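Local coordinates for protein FAM179B (Mus musculus, PDB 5DN7) that binds microtubules and promotes their polymerization through its TOG domains, of which this chain is the second, supporting ciliogenesis and control of cilium length, at residues A[21-24]-A[25-29]; A[107-110]-A[111-115]; A[171-174]-A[175-179]; A[181-184]-A[185-189]; A[239-242]-A[243-247]. All blocks are in the same frame, centred on the assembly; numbering follows the deposited sequence.

Contact 1: residues A[21-24]-A[25-29]; sequences EIIP and QELHA
The methyl CG2 of I23 sits against the first turn of the helix beginning at Q25, 3.8 Å from CB of L27 and 3.5 Å from the backbone N of H28. It reaches there because CG2 stands opposite the residue's own backbone N while CG1 takes the other branch (chi1 -40°). The side chains of I23 and L27 meet at about a right angle, with CB and CG of L27 both against the one methyl. CB of H28 lies near the same methyl, at 4.0 Å from CG2 of I23, so a single branch serves two residues of the turn.

P24 at the N-cap has no side-chain acceptor to offer; its carbonyl O begins the regular i to i+4 bonding, taking the N-H of H28 at 2.9 Å in a fairly straight bond (162°) lying in the carbonyl plane. Proline suits a position where the chain turns into a helix, since its ring already holds phi at -54°. Further out, I23 rests on F67 and L70 of helix 61-74, and L27 on A43 and L50 of helix 40-52, while E26 turns to a salt bridge with R30. This is the start of the predicted HEAT 4 repeat in the second TOG domain. The contact is apolar: a beta-branched residue just before the helix lays one methyl on its first turn, while the single polar bond is main-chain.

Contact 2: residues A[107-110]-A[111-115]; sequences PVIA and ASVKV
The carbonyl O of V108 is held by two donors from S112: the backbone N at 2.9 Å and the hydroxyl OG, also at 2.9 Å. They approach from opposite faces of the carbonyl plane, the hydroxyl tilted further from it (35°) than the amide (23°). The OG can double back because it stands beside its own backbone N, opposite the carbonyl carbon (chi1 -59°), which carries it along the helix toward the preceding turn. Serine is well suited to this buried position: its hydroxyl is satisfied within the helix, and the small side chain can pack on I130 and F131 of helix 121-138.

On another side of the helix, I109 and V113 meet one turn apart. Their CG2 methyls are 4.1 Å from each other, the two side chains crossing at a slant, and CG2 of V113 also lies 3.2 Å from the carbonyl O of I109. That carbonyl accepts the V113 amide in the regular i to i+4 pattern, as P107 does for A111 and A110 for K114. The segments form most of helix 105-114, in the predicted HEAT 6 repeat of the TOG solenoid. I109 leans on L134 of helix 121-138 and L146 of helix 140-148, and V113 on L147. A111, with only a methyl, allows close approach to L90 of helix 80-97. K114 leads away, its chain bent at chi3, to a salt bridge with D76, a hydrogen bond to the carbonyl of Y72 and a cation-pi contact with the ring of Y72.

Contact 3: residues A[171-174]-A[175-179]; sequences LTYP and SEDFD
Y173 and F178 meet through a methylene and a ring: CB of Y173 lies 3.6 Å from CE2 of F178, an oblique approach. With CG set opposite its carbonyl carbon (chi1 -68°), the Y173 ring swings away from F178 and presents its CD1 to D177, 3.7 Å from OD2. Ring and carboxylate planes stand 39° apart. The same OD2 lies 3.5 Å from CD of P174, and the E176 carboxylate also comes back to the proline ring, OE1 3.5 Å from CB of P174.

A short 3-10 segment, 175-177, brings these side chains together. The D177 amide bonds to the carbonyl O of P174 at 3.1 Å, coming from well above the carbonyl plane. Proline, with its restricted phi, suits the entry to such a turn. With an alanine at D177 the carboxylate is gone, and a gap would probably open between the P174 ring and CD1 of Y173, though the amide bond to P174 O needs no side chain.

The turn joins helix 156-172 to helix 180-187. F178 is its buried anchor, packed on P140 and L144 of helix 140-148 and on L170, while Y173 leans on M135 and K136 of helix 121-138.

Contact 4: residues A[181-184]-A[185-189]; sequences PKLS and FDLAP
F185 meets P181 one turn back on helix 180-187, which opens the predicted HEAT 8 repeat of this alpha-solenoid. The F185 ring turns its edge to the earlier turn, CD1 lying 3.1 Å from the carbonyl O of P181, near the ring plane. The F185 amide bonds to that same oxygen at 3.0 Å. Proline loses nothing at this early position of a helix, where its missing N-H is not needed.

The tightly packed side belongs to L183, S184 and L187. L183 and L187 stand one turn apart, CG of L183 being 4.4 Å from CD1 of L187, so they touch each other only loosely and spend their surface on neighbours: both rest on L148 of helix 140-148, L183 also on L209 and L187 on A205 of helix 196-213. S184 is small enough to sit against F206 and L209 as well as L221 and A224 of helix 219-226.

The solvent side, to which F185 also belongs, is looser. K182 and D186 run alongside each other and point the same way, yet NZ of K182 and OD2 of D186 stay 6.0 Å apart; CG of K182 comes closer to OD2 of D186, at 3.9 Å. Any attraction is therefore probably weak. Charged residues suit this more exposed side, though K182 still touches S145 and D186 touches L148.

Buried S184 satisfies its hydroxyl within the helix: OG lies between its own backbone N and carbonyl carbon (chi1 60°), and donates at 2.9 Å to the carbonyl O of P181, the oxygen that also takes the F185 amide.

Contact 5: residues A[239-242]-A[243-247]; sequences NAVQ and ARLAR
Helix 237-246, near the C-terminal end of this TOG domain, packs by one face on helices 196-213 and 219-226, and V241 and L245 form an apolar pair one turn apart on that face. Their side chains lie alongside and point the same way, with CG1 of V241 3.8 Å from CD2 of L245. The valine sends CG1 there by setting it opposite its own backbone N (chi1 162°). CD1 of L245 takes a different course, lying 3.6 Å from the carbonyl O of V241, which also accepts the L245 amide at 2.9 Å. V241 rests in turn on L203 and V225, and L245 on A210 and F222. Trimming L245 to an alanine would probably open a gap beside CG1 of V241 and take the leucine's contact from F222 and A210.

The regular bonds continue around the helix, from A243 to N239, R244 to A240 and A246 to Q242. CB of A243 lies 3.3 Å from the carbonyl O of N239. R244 starts beside the A240 carbonyl, then turns away: its NE forms a salt bridge with E204, NH2 bonds to the carbonyl of T249, and NH1 bonds weakly to the carbonyl O of R247, 3.0 Å away. The guanidinium thus ties the helix end to the chain beyond it, and its buried charge is probably balanced chiefly by E204.

The five contacts run in series along the solenoid, contact 1 and contact 5 lying farthest apart, with centres about 55 Å from each other. Contact 2 is the most central and most buried, whereas contact 3 is a surface turn; contacts 1, 4 and 5 are partly buried. Contacts 2, 4 and 5 lie within helices, where apolar side chains face neighbouring helices. Serine hydroxyls return to the backbone in contacts 2 and 4. Contacts 1 and 3 lie where a loop meets a helical or 3-10 turn, with a proline just before it. Contacts 3 and 4 join directly, CD1 of F178 packing 3.9 Å from CD2 of L183, and both lean on helix 140-148.

Contact 1: residues A[21-24]-A[25-29]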
loop_
_atom_site.group_PDB
_atom_site.type_symbol
_atom_site.label_atom_id
_atom_site.label_comp_id
_atom_site.label_asym_id
_atom_site.label_seq_id
_atom_site.Cartn_x
_atom_site.Cartn_y
_atom_site.Cartn_z
ATOM N N GLU A 21 -4.518 25.282 -11.491
ATOM C CA GLU A 21 -4.667 25.128 -12.949
ATOM C C GLU A 21 -5.669 24.035 -13.336
ATOM O O GLU A 21 -5.736 23.638 -14.498
ATOM C CB GLU A 21 -3.316 24.819 -13.610
ATOM C CG GLU A 21 -2.171 25.716 -13.193
ATOM C CD GLU A 21 -1.563 26.462 -14.366
ATOM O OE1 GLU A 21 -2.180 26.476 -15.454
ATOM O OE2 GLU A 21 -0.462 27.025 -14.201
ATOM N N ILE A 22 -6.445 23.553 -12.372
ATOM C CA ILE A 22 -7.345 22.429 -12.614
ATOM C C ILE A 22 -8.776 22.718 -12.164
ATOM O O ILE A 22 -9.725 22.518 -12.920
ATOM C CB ILE A 22 -6.849 21.147 -11.894
ATOM C CG1 ILE A 22 -5.342 20.964 -12.095
ATOM C CG2 ILE A 22 -7.602 19.929 -12.400
ATOM C CD1 ILE A 22 -4.690 20.043 -11.084
ATOM N N ILE A 23 -8.924 23.196 -10.933
ATOM C CA ILE A 23 -10.235 23.319 -10.309
ATOM C C ILE A 23 -10.811 24.726 -10.381
ATOM O O ILE A 23 -10.216 25.666 -9.866
ATOM C CB ILE A 23 -10.179 22.918 -8.828
ATOM C CG1 ILE A 23 -9.279 21.698 -8.629
ATOM C CG2 ILE A 23 -11.578 22.671 -8.287
ATOM C CD1 ILE A 23 -9.002 21.406 -7.174
ATOM N N PRO A 24 -11.984 24.868 -11.012
ATOM C CA PRO A 24 -12.795 26.091 -10.965
ATOM C C PRO A 24 -13.075 26.519 -9.521
ATOM O O PRO A 24 -13.481 25.659 -8.734
ATOM C CB PRO A 24 -14.084 25.673 -11.675
ATOM C CG PRO A 24 -13.656 24.576 -12.597
ATOM C CD PRO A 24 -12.590 23.834 -11.868
ATOM N N GLN A 25 -12.863 27.795 -9.184
ATOM C CA GLN A 25 -13.002 28.295 -7.801
ATOM C C GLN A 25 -14.324 27.891 -7.148
ATOM O O GLN A 25 -14.396 27.688 -5.935
ATOM C CB GLN A 25 -12.867 29.825 -7.767
ATOM C CG GLN A 25 -11.499 30.370 -8.164
ATOM C CD GLN A 25 -10.396 30.012 -7.173
ATOM O OE1 GLN A 25 -9.629 29.076 -7.389
ATOM N NE2 GLN A 25 -10.308 30.770 -6.084
ATOM N N GLU A 26 -15.402 27.759 -7.907
ATOM C CA GLU A 26 -16.660 27.291 -7.326
ATOM C C GLU A 26 -16.612 25.850 -6.900
ATOM O O GLU A 26 -17.061 25.526 -5.842
ATOM C CB GLU A 26 -17.873 27.522 -8.228
ATOM C CG GLU A 26 -17.810 26.885 -9.596
ATOM C CD GLU A 26 -18.505 25.540 -9.692
ATOM O OE1 GLU A 26 -18.330 24.877 -10.721
ATOM O OE2 GLU A 26 -19.199 25.133 -8.756
ATOM N N LEU A 27 -16.067 24.978 -7.731
ATOM C CA LEU A 27 -15.852 23.606 -7.304
ATOM C C LEU A 27 -14.895 23.513 -6.119
ATOM O O LEU A 27 -15.099 22.709 -5.217
ATOM C CB LEU A 27 -15.329 22.781 -8.475
ATOM C CG LEU A 27 -15.127 21.294 -8.224
ATOM C CD1 LEU A 27 -16.350 20.705 -7.552
ATOM C CD2 LEU A 27 -14.839 20.596 -9.542
ATOM N N HIS A 28 -13.850 24.336 -6.128
ATOM C CA HIS A 28 -12.891 24.347 -5.039
ATOM C C HIS A 28 -13.576 24.689 -3.749
ATOM O O HIS A 28 -13.379 24.013 -2.716
ATOM C CB HIS A 28 -11.773 25.342 -5.321
ATOM C CG HIS A 28 -10.600 25.223 -4.379
ATOM N ND1 HIS A 28 -9.811 26.268 -4.069
ATOM C CD2 HIS A 28 -10.098 24.130 -3.673
ATOM C CE1 HIS A 28 -8.853 25.868 -3.212
ATOM N NE2 HIS A 28 -9.031 24.560 -2.971
ATOM N N ALA A 29 -14.389 25.739 -3.789
ATOM C CA ALA A 29 -15.160 26.177 -2.634
ATOM C C ALA A 29 -16.077 25.057 -2.156
ATOM O O ALA A 29 -16.153 24.792 -0.959
ATOM C CB ALA A 29 -15.965 27.425 -2.962
#

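Contact 2: residues A[107-110]-A[111-115]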
loop_
_atom_site.group_PDB
_atom_site.type_symbol
_atom_site.label_atom_id
_atom_site.label_comp_id
_atom_site.label_asym_id
_atom_site.label_seq_id
_atom_site.Cartn_x
_atom_site.Cartn_y
_atom_site.Cartn_z
ATOM N N PRO A 107 4.540 11.989 -1.054
ATOM C CA PRO A 107 3.176 12.470 -0.826
ATOM C C PRO A 107 2.089 11.440 -1.165
ATOM O O PRO A 107 1.184 11.241 -0.360
ATOM C CB PRO A 107 3.083 13.685 -1.756
ATOM C CG PRO A 107 4.442 14.217 -1.791
ATOM C CD PRO A 107 5.368 13.016 -1.715
ATOM N N VAL A 108 2.166 10.799 -2.326
ATOM C CA VAL A 108 1.125 9.845 -2.698
ATOM C C VAL A 108 1.135 8.675 -1.709
ATOM O O VAL A 108 0.076 8.210 -1.282
ATOM C CB VAL A 108 1.277 9.345 -4.154
ATOM C CG1 VAL A 108 0.291 8.195 -4.450
ATOM C CG2 VAL A 108 1.038 10.483 -5.130
ATOM N N ILE A 109 2.321 8.220 -1.305
ATOM C CA ILE A 109 2.371 7.125 -0.332
ATOM C C ILE A 109 1.862 7.559 1.063
ATOM O O ILE A 109 1.189 6.782 1.729
ATOM C CB ILE A 109 3.794 6.512 -0.223
ATOM C CG1 ILE A 109 4.035 5.565 -1.399
ATOM C CG2 ILE A 109 3.958 5.717 1.072
ATOM C CD1 ILE A 109 5.376 4.796 -1.335
ATOM N N ALA A 110 2.140 8.788 1.496
ATOM C CA ALA A 110 1.622 9.232 2.793
ATOM C C ALA A 110 0.088 9.267 2.741
ATOM O O ALA A 110 -0.620 8.761 3.661
ATOM C CB ALA A 110 2.181 10.593 3.165
ATOM N N ALA A 111 -0.415 9.828 1.639
ATOM C CA ALA A 111 -1.860 9.876 1.408
ATOM C C ALA A 111 -2.462 8.478 1.454
ATOM O O ALA A 111 -3.508 8.259 2.063
ATOM C CB ALA A 111 -2.176 10.549 0.080
ATOM N N SER A 112 -1.795 7.518 0.840
ATOM C CA SER A 112 -2.349 6.174 0.789
ATOM C C SER A 112 -2.263 5.442 2.133
ATOM O O SER A 112 -3.147 4.641 2.484
ATOM C CB SER A 112 -1.654 5.382 -0.306
ATOM O OG SER A 112 -1.846 6.046 -1.551
ATOM N N VAL A 113 -1.218 5.719 2.899
ATOM C CA VAL A 113 -1.077 5.084 4.194
ATOM C C VAL A 113 -2.164 5.593 5.155
ATOM O O VAL A 113 -2.709 4.810 5.953
ATOM C CB VAL A 113 0.328 5.323 4.810
ATOM C CG1 VAL A 113 0.350 4.864 6.272
ATOM C CG2 VAL A 113 1.390 4.590 4.004
ATOM N N LYS A 114 -2.482 6.888 5.077
ATOM C CA LYS A 114 -3.560 7.434 5.903
ATOM C C LYS A 114 -4.860 6.599 5.889
ATOM O O LYS A 114 -5.453 6.365 6.941
ATOM C CB LYS A 114 -3.887 8.864 5.475
ATOM C CG LYS A 114 -4.989 9.488 6.316
ATOM C CD LYS A 114 -5.405 10.858 5.803
ATOM C CE LYS A 114 -4.287 11.870 5.943
ATOM N NZ LYS A 114 -4.694 13.217 5.459
ATOM N N VAL A 115 -5.304 6.150 4.712
ATOM C CA VAL A 115 -6.586 5.456 4.608
ATOM C C VAL A 115 -6.481 3.949 4.871
ATOM O O VAL A 115 -7.476 3.244 4.802
ATOM C CB VAL A 115 -7.247 5.664 3.216
ATOM C CG1 VAL A 115 -7.547 7.137 2.984
ATOM C CG2 VAL A 115 -6.382 5.054 2.081
#

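Contact 3: residues A[171-174]-A[175-179]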
loop_
_atom_site.group_PDB
_atom_site.type_symbol
_atom_site.label_atom_id
_atom_site.label_comp_id
_atom_site.label_asym_id
_atom_site.label_seq_id
_atom_site.Cartn_x
_atom_site.Cartn_y
_atom_site.Cartn_z
ATOM N N LEU A 171 3.896 -11.411 -4.857
ATOM C CA LEU A 171 3.149 -12.294 -5.748
ATOM C C LEU A 171 2.932 -11.679 -7.149
ATOM O O LEU A 171 2.484 -12.357 -8.060
ATOM C CB LEU A 171 1.784 -12.658 -5.130
ATOM C CG LEU A 171 1.704 -13.567 -3.898
ATOM C CD1 LEU A 171 0.290 -13.599 -3.320
ATOM C CD2 LEU A 171 2.157 -14.972 -4.255
ATOM N N THR A 172 3.211 -10.395 -7.307
ATOM C CA THR A 172 3.001 -9.743 -8.593
ATOM C C THR A 172 4.301 -9.634 -9.430
ATOM O O THR A 172 4.259 -9.619 -10.662
ATOM C CB THR A 172 2.405 -8.336 -8.383
ATOM O OG1 THR A 172 1.184 -8.467 -7.656
ATOM C CG2 THR A 172 2.152 -7.616 -9.703
ATOM N N TYR A 173 5.440 -9.584 -8.745
ATOM C CA TYR A 173 6.728 -9.309 -9.364
ATOM C C TYR A 173 7.700 -10.455 -9.138
ATOM O O TYR A 173 7.657 -11.100 -8.094
ATOM C CB TYR A 173 7.298 -7.994 -8.816
ATOM C CG TYR A 173 6.486 -6.810 -9.260
ATOM C CD1 TYR A 173 6.650 -6.293 -10.533
ATOM C CD2 TYR A 173 5.520 -6.229 -8.429
ATOM C CE1 TYR A 173 5.903 -5.222 -10.973
ATOM C CE2 TYR A 173 4.748 -5.156 -8.871
ATOM C CZ TYR A 173 4.957 -4.658 -10.150
ATOM O OH TYR A 173 4.233 -3.589 -10.636
ATOM N N PRO A 174 8.594 -10.711 -10.116
ATOM C CA PRO A 174 9.585 -11.790 -9.975
ATOM C C PRO A 174 10.573 -11.561 -8.816
ATOM O O PRO A 174 10.777 -10.429 -8.397
ATOM C CB PRO A 174 10.327 -11.772 -11.330
ATOM C CG PRO A 174 10.118 -10.398 -11.872
ATOM C CD PRO A 174 8.775 -9.937 -11.364
ATOM N N SER A 175 11.183 -12.638 -8.332
ATOM C CA SER A 175 12.112 -12.600 -7.207
ATOM C C SER A 175 13.244 -11.581 -7.345
ATOM O O SER A 175 13.663 -10.966 -6.355
ATOM C CB SER A 175 12.734 -13.981 -7.005
ATOM O OG SER A 175 11.815 -14.859 -6.387
ATOM N N GLU A 176 13.754 -11.418 -8.560
ATOM C CA GLU A 176 14.941 -10.605 -8.751
ATOM C C GLU A 176 14.637 -9.113 -8.684
ATOM O O GLU A 176 15.551 -8.320 -8.641
ATOM C CB GLU A 176 15.629 -10.946 -10.089
ATOM C CG GLU A 176 14.874 -10.511 -11.322
ATOM C CD GLU A 176 13.962 -11.592 -11.862
ATOM O OE1 GLU A 176 13.695 -12.592 -11.126
ATOM O OE2 GLU A 176 13.522 -11.436 -13.037
ATOM N N ASP A 177 13.362 -8.727 -8.686
ATOM C CA ASP A 177 13.012 -7.321 -8.489
ATOM C C ASP A 177 13.163 -6.906 -7.018
ATOM O O ASP A 177 13.059 -5.735 -6.686
ATOM C CB ASP A 177 11.579 -7.043 -8.951
ATOM C CG ASP A 177 11.438 -7.049 -10.458
ATOM O OD1 ASP A 177 12.444 -7.355 -11.129
ATOM O OD2 ASP A 177 10.316 -6.774 -10.960
ATOM N N PHE A 178 13.407 -7.878 -6.151
ATOM C CA PHE A 178 13.461 -7.633 -4.716
ATOM C C PHE A 178 14.817 -7.958 -4.116
ATOM O O PHE A 178 15.509 -8.889 -4.552
ATOM C CB PHE A 178 12.400 -8.465 -3.974
ATOM C CG PHE A 178 11.004 -8.147 -4.366
ATOM C CD1 PHE A 178 10.348 -7.050 -3.819
ATOM C CD2 PHE A 178 10.346 -8.926 -5.307
ATOM C CE1 PHE A 178 9.051 -6.751 -4.189
ATOM C CE2 PHE A 178 9.040 -8.635 -5.674
ATOM C CZ PHE A 178 8.392 -7.547 -5.121
ATOM N N ASP A 179 15.172 -7.193 -3.094
ATOM C CA ASP A 179 16.257 -7.550 -2.187
ATOM C C ASP A 179 15.626 -8.364 -1.057
ATOM O O ASP A 179 15.146 -7.805 -0.060
ATOM C CB ASP A 179 16.959 -6.297 -1.659
ATOM C CG ASP A 179 18.200 -6.615 -0.848
ATOM O OD1 ASP A 179 18.316 -7.735 -0.306
ATOM O OD2 ASP A 179 19.072 -5.721 -0.749
#

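Contact 4: residues A[181-184]-A[185-189]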
loop_
_atom_site.group_PDB
_atom_site.type_symbol
_atom_site.label_atom_id
_atom_site.label_comp_id
_atom_site.label_asym_id
_atom_site.label_seq_id
_atom_site.Cartn_x
_atom_site.Cartn_y
_atom_site.Cartn_z
ATOM N N PRO A 181 16.687 -10.660 1.308
ATOM C CA PRO A 181 17.198 -10.559 2.688
ATOM C C PRO A 181 16.745 -9.284 3.393
ATOM O O PRO A 181 16.262 -9.317 4.529
ATOM C CB PRO A 181 18.726 -10.551 2.505
ATOM C CG PRO A 181 18.945 -11.353 1.268
ATOM C CD PRO A 181 17.757 -11.056 0.362
ATOM N N LYS A 182 16.893 -8.164 2.700
ATOM C CA LYS A 182 16.525 -6.888 3.272
ATOM C C LYS A 182 15.059 -6.938 3.651
ATOM O O LYS A 182 14.682 -6.598 4.768
ATOM C CB LYS A 182 16.800 -5.745 2.291
ATOM C CG LYS A 182 16.531 -4.358 2.874
ATOM C CD LYS A 182 16.998 -3.241 1.929
ATOM C CE LYS A 182 16.070 -3.110 0.713
ATOM N NZ LYS A 182 16.491 -2.005 -0.219
ATOM N N LEU A 183 14.256 -7.419 2.708
ATOM C CA LEU A 183 12.820 -7.512 2.866
ATOM C C LEU A 183 12.477 -8.339 4.104
ATOM O O LEU A 183 11.708 -7.896 4.955
ATOM C CB LEU A 183 12.198 -8.109 1.601
ATOM C CG LEU A 183 10.741 -7.803 1.292
ATOM C CD1 LEU A 183 10.436 -6.323 1.465
ATOM C CD2 LEU A 183 10.433 -8.243 -0.142
ATOM N N SER A 184 13.069 -9.519 4.237
ATOM C CA SER A 184 12.723 -10.366 5.367
ATOM C C SER A 184 13.170 -9.767 6.708
ATOM O O SER A 184 12.515 -9.986 7.732
ATOM C CB SER A 184 13.316 -11.756 5.200
ATOM O OG SER A 184 14.718 -11.697 5.109
ATOM N N PHE A 185 14.272 -9.022 6.708
ATOM C CA PHE A 185 14.693 -8.354 7.938
ATOM C C PHE A 185 13.763 -7.216 8.287
ATOM O O PHE A 185 13.518 -6.948 9.458
ATOM C CB PHE A 185 16.131 -7.834 7.822
ATOM C CG PHE A 185 17.172 -8.862 8.163
ATOM C CD1 PHE A 185 17.304 -10.015 7.411
ATOM C CD2 PHE A 185 18.024 -8.671 9.226
ATOM C CE1 PHE A 185 18.252 -10.972 7.717
ATOM C CE2 PHE A 185 18.990 -9.616 9.528
ATOM C CZ PHE A 185 19.092 -10.770 8.769
ATOM N N ASP A 186 13.261 -6.530 7.268
ATOM C CA ASP A 186 12.313 -5.444 7.474
ATOM C C ASP A 186 10.953 -5.980 7.933
ATOM O O ASP A 186 10.206 -5.283 8.620
ATOM C CB ASP A 186 12.128 -4.613 6.193
ATOM C CG ASP A 186 13.304 -3.674 5.910
ATOM O OD1 ASP A 186 14.125 -3.412 6.822
ATOM O OD2 ASP A 186 13.388 -3.167 4.763
ATOM N N LEU A 187 10.629 -7.215 7.557
ATOM C CA LEU A 187 9.298 -7.769 7.849
ATOM C C LEU A 187 9.281 -8.580 9.134
ATOM O O LEU A 187 8.240 -8.762 9.736
ATOM C CB LEU A 187 8.809 -8.643 6.693
ATOM C CG LEU A 187 8.173 -7.937 5.492
ATOM C CD1 LEU A 187 7.883 -8.966 4.422
ATOM C CD2 LEU A 187 6.876 -7.225 5.899
ATOM N N ALA A 188 10.441 -9.071 9.547
ATOM C CA ALA A 188 10.538 -9.905 10.742
ATOM C C ALA A 188 9.921 -9.291 12.024
ATOM O O ALA A 188 9.409 -10.040 12.848
ATOM C CB ALA A 188 12.004 -10.270 10.993
ATOM N N PRO A 189 9.949 -7.948 12.196
ATOM C CA PRO A 189 9.304 -7.441 13.415
ATOM C C PRO A 189 7.797 -7.690 13.466
ATOM O O PRO A 189 7.207 -7.733 14.546
ATOM C CB PRO A 189 9.590 -5.940 13.366
ATOM C CG PRO A 189 10.838 -5.834 12.569
ATOM C CD PRO A 189 10.750 -6.898 11.540
#

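Contact 5: residues A[239-242]-A[243-247]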
loop_
_atom_site.group_PDB
_atom_site.type_symbol
_atom_site.label_atom_id
_atom_site.label_comp_id
_atom_site.label_asym_id
_atom_site.label_seq_id
_atom_site.Cartn_x
_atom_site.Cartn_y
_atom_site.Cartn_z
ATOM N N ASN A 239 9.143 -21.651 15.926
ATOM C CA ASN A 239 8.235 -22.788 15.770
ATOM C C ASN A 239 7.086 -22.502 14.799
ATOM O O ASN A 239 6.797 -23.308 13.931
ATOM C CB ASN A 239 7.667 -23.230 17.131
ATOM C CG ASN A 239 8.677 -24.012 17.964
ATOM O OD1 ASN A 239 8.586 -24.049 19.195
ATOM N ND2 ASN A 239 9.655 -24.633 17.294
ATOM N N ALA A 240 6.431 -21.361 14.964
ATOM C CA ALA A 240 5.376 -20.934 14.063
ATOM C C ALA A 240 5.891 -20.738 12.627
ATOM O O ALA A 240 5.236 -21.141 11.681
ATOM C CB ALA A 240 4.734 -19.656 14.579
ATOM N N VAL A 241 7.060 -20.131 12.459
ATOM C CA VAL A 241 7.613 -19.939 11.120
ATOM C C VAL A 241 7.861 -21.282 10.456
ATOM O O VAL A 241 7.505 -21.482 9.304
ATOM C CB VAL A 241 8.931 -19.118 11.130
ATOM C CG1 VAL A 241 9.686 -19.308 9.837
ATOM C CG2 VAL A 241 8.638 -17.630 11.354
ATOM N N GLN A 242 8.469 -22.203 11.165
ATOM C CA GLN A 242 8.741 -23.515 10.628
ATOM C C GLN A 242 7.465 -24.281 10.313
ATOM O O GLN A 242 7.362 -24.886 9.303
ATOM C CB GLN A 242 9.668 -24.303 11.532
ATOM C CG GLN A 242 11.064 -23.721 11.580
ATOM C CD GLN A 242 12.031 -24.549 12.349
ATOM O OE1 GLN A 242 11.916 -24.711 13.552
ATOM N NE2 GLN A 242 12.994 -25.079 11.660
ATOM N N ALA A 243 6.494 -24.181 11.199
ATOM C CA ALA A 243 5.200 -24.817 10.979
ATOM C C ALA A 243 4.583 -24.275 9.701
ATOM O O ALA A 243 4.167 -25.042 8.851
ATOM C CB ALA A 243 4.292 -24.591 12.154
ATOM N N ARG A 244 4.556 -22.951 9.550
ATOM C CA ARG A 244 4.022 -22.337 8.337
ATOM C C ARG A 244 4.775 -22.763 7.068
ATOM O O ARG A 244 4.158 -23.078 6.057
ATOM C CB ARG A 244 4.039 -20.809 8.442
ATOM C CG ARG A 244 3.470 -20.101 7.200
ATOM C CD ARG A 244 2.029 -20.571 6.917
ATOM N NE ARG A 244 1.463 -20.011 5.689
ATOM C CZ ARG A 244 1.564 -20.581 4.500
ATOM N NH1 ARG A 244 2.235 -21.718 4.378
ATOM N NH2 ARG A 244 1.014 -20.010 3.433
ATOM N N LEU A 245 6.102 -22.759 7.124
ATOM C CA LEU A 245 6.933 -23.101 5.959
ATOM C C LEU A 245 6.772 -24.556 5.571
ATOM O O LEU A 245 6.890 -24.896 4.403
ATOM C CB LEU A 245 8.412 -22.821 6.234
ATOM C CG LEU A 245 9.016 -21.488 5.804
ATOM C CD1 LEU A 245 8.036 -20.336 5.960
ATOM C CD2 LEU A 245 10.257 -21.253 6.627
ATOM N N ALA A 246 6.525 -25.418 6.555
ATOM C CA ALA A 246 6.302 -26.831 6.267
ATOM C C ALA A 246 5.029 -27.028 5.435
ATOM O O ALA A 246 4.947 -27.950 4.626
ATOM C CB ALA A 246 6.228 -27.632 7.559
ATOM N N ARG A 247 4.037 -26.160 5.638
ATOM C CA ARG A 247 2.828 -26.167 4.806
ATOM C C ARG A 247 3.140 -25.561 3.451
ATOM O O ARG A 247 3.190 -24.338 3.305
ATOM C CB ARG A 247 1.695 -25.387 5.462
ATOM C CG ARG A 247 1.276 -25.925 6.800
ATOM C CD ARG A 247 0.998 -27.411 6.723
ATOM N NE ARG A 247 0.103 -27.828 7.798
ATOM C CZ ARG A 247 -1.182 -28.134 7.629
ATOM N NH1 ARG A 247 -1.737 -28.088 6.422
ATOM N NH2 ARG A 247 -1.912 -28.498 8.673
#